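Farnesyl diphosphate phosphatase YisP (Bacillus subtilis subsp. subtilis, PDB 3WE9) hydrolyses farnesyl diphosphate to farnesol and diphosphate, a step needed for biofilm formation. Local coordinates at residues A[39-42]-A[43-47]. Numbering follows the deposited sequence.
Sequences KQRQ and ASWAV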
loop_
_atom_site.group_PDB
_atom_site.type_symbol
_atom_site.label_atom_id
_atom_site.label_comp_id
_atom_site.label_asym_id
_atom_site.label_seq_id
_atom_site.Cartn_x
_atom_site.Cartn_y
_atom_site.Cartn_z
ATOM N N LYS A 39 -12.956 11.649 -11.795
ATOM C CA LYS A 39 -13.416 12.044 -10.468
ATOM C C LYS A 39 -12.882 11.114 -9.377
ATOM O O LYS A 39 -12.342 11.573 -8.369
ATOM C CB LYS A 39 -14.947 12.082 -10.415
ATOM C CG LYS A 39 -15.485 12.657 -9.113
ATOM C CD LYS A 39 -17.003 12.589 -9.044
ATOM C CE LYS A 39 -17.655 13.515 -10.047
ATOM N NZ LYS A 39 -19.140 13.352 -10.032
ATOM N N GLN A 40 -13.035 9.808 -9.576
ATOM C CA GLN A 40 -12.541 8.839 -8.602
ATOM C C GLN A 40 -11.004 8.854 -8.530
ATOM O O GLN A 40 -10.421 8.794 -7.450
ATOM C CB GLN A 40 -13.034 7.431 -8.963
ATOM C CG GLN A 40 -14.498 7.157 -8.613
ATOM C CD GLN A 40 -15.486 7.628 -9.669
ATOM O OE1 GLN A 40 -15.132 8.340 -10.608
ATOM N NE2 GLN A 40 -16.742 7.228 -9.513
ATOM N N ARG A 41 -10.363 8.935 -9.691
ATOM C CA ARG A 41 -8.899 8.950 -9.786
ATOM C C ARG A 41 -8.296 10.066 -8.938
ATOM O O ARG A 41 -7.420 9.833 -8.096
ATOM C CB ARG A 41 -8.483 9.143 -11.251
ATOM C CG ARG A 41 -6.983 9.057 -11.527
ATOM C CD ARG A 41 -6.696 9.470 -12.968
ATOM N NE ARG A 41 -7.623 8.826 -13.896
ATOM C CZ ARG A 41 -8.055 9.375 -15.029
ATOM N NH1 ARG A 41 -7.643 10.584 -15.387
ATOM N NH2 ARG A 41 -8.915 8.722 -15.796
ATOM N N GLN A 42 -8.768 11.286 -9.166
ATOM C CA GLN A 42 -8.263 12.432 -8.425
ATOM C C GLN A 42 -8.530 12.297 -6.936
ATOM O O GLN A 42 -7.687 12.656 -6.110
ATOM C CB GLN A 42 -8.869 13.722 -8.989
ATOM C CG GLN A 42 -8.379 13.998 -10.406
ATOM C CD GLN A 42 -8.745 15.377 -10.914
ATOM O OE1 GLN A 42 -8.123 15.890 -11.846
ATOM N NE2 GLN A 42 -9.758 15.981 -10.312
ATOM N N ALA A 43 -9.694 11.757 -6.589
ATOM C CA ALA A 43 -10.041 11.554 -5.186
ATOM C C ALA A 43 -9.022 10.597 -4.565
ATOM O O ALA A 43 -8.572 10.798 -3.440
ATOM C CB ALA A 43 -11.449 10.966 -5.074
ATOM N N SER A 44 -8.663 9.555 -5.306
ATOM C CA SER A 44 -7.693 8.580 -4.814
ATOM C C SER A 44 -6.334 9.243 -4.606
ATOM O O SER A 44 -5.634 8.933 -3.643
ATOM C CB SER A 44 -7.554 7.414 -5.796
ATOM O OG SER A 44 -8.755 6.664 -5.843
ATOM N N TRP A 45 -5.957 10.136 -5.518
ATOM C CA TRP A 45 -4.684 10.838 -5.383
ATOM C C TRP A 45 -4.680 11.595 -4.060
ATOM O O TRP A 45 -3.705 11.562 -3.315
ATOM C CB TRP A 45 -4.480 11.851 -6.511
ATOM C CG TRP A 45 -4.328 11.284 -7.894
ATOM C CD1 TRP A 45 -4.052 9.991 -8.240
ATOM C CD2 TRP A 45 -4.414 12.018 -9.116
ATOM N NE1 TRP A 45 -3.965 9.876 -9.609
ATOM C CE2 TRP A 45 -4.181 11.109 -10.171
ATOM C CE3 TRP A 45 -4.664 13.363 -9.423
ATOM C CZ2 TRP A 45 -4.192 11.502 -11.517
ATOM C CZ3 TRP A 45 -4.676 13.755 -10.758
ATOM C CH2 TRP A 45 -4.440 12.824 -11.789
ATOM N N ALA A 46 -5.784 12.281 -3.776
ATOM C CA ALA A 46 -5.913 13.057 -2.548
ATOM C C ALA A 46 -5.738 12.175 -1.319
ATOM O O ALA A 46 -5.002 12.524 -0.389
ATOM C CB ALA A 46 -7.286 13.758 -2.506
ATOM N N VAL A 47 -6.421 11.035 -1.313
ATOM C CA VAL A 47 -6.341 10.107 -0.190
ATOM C C VAL A 47 -4.919 9.593 0.031
ATOM O O VAL A 47 -4.412 9.620 1.154
ATOM C CB VAL A 47 -7.290 8.902 -0.390
ATOM C CG1 VAL A 47 -7.015 7.830 0.664
ATOM C CG2 VAL A 47 -8.739 9.372 -0.302
#
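Trp45 lies back along its own alpha-helix, helix 38-54 of this all-helical squalene/phytoene synthase fold, and its indole packs against the residues three and four positions earlier. Arg41 runs beside it, pointing the same way: its CD sits 3.5 Å from Trp45 CZ2, and its CG meets the ring at NE1 and CZ2. Farther round the six-membered ring, Gln42 CG comes within 3.7 Å of Trp45 CZ3, the amide plane turned 43° from the indole. With Trp45 CG anti to its carbonyl carbon (chi1 -66°), the ring is swung toward the preceding turn, where Arg41 O stands 3.3 Å above one face, offset toward the rim. That same oxygen accepts the helical N-H of Trp45, so it both bonds the backbone and covers part of the ring. On another side of the helix, Gln40 O is gripped twice: Ser44 N approaches at 2.9 Å, and Ser44 OG donates from above the carbonyl plane at 3.1 Å from Gln40 O.

Farther out, Phe30 meets the indole with its ring nearly parallel. An alanine in place of Trp45 would probably open a gap beside the aliphatic part of Arg41 and CG of Gln42, and leave Phe30 without its ring partner. Gln42 and Trp45 both press on Gln16 of helix 6-25, while the Arg41 guanidinium is held by a hydrogen bond from NH2 to Leu36 O.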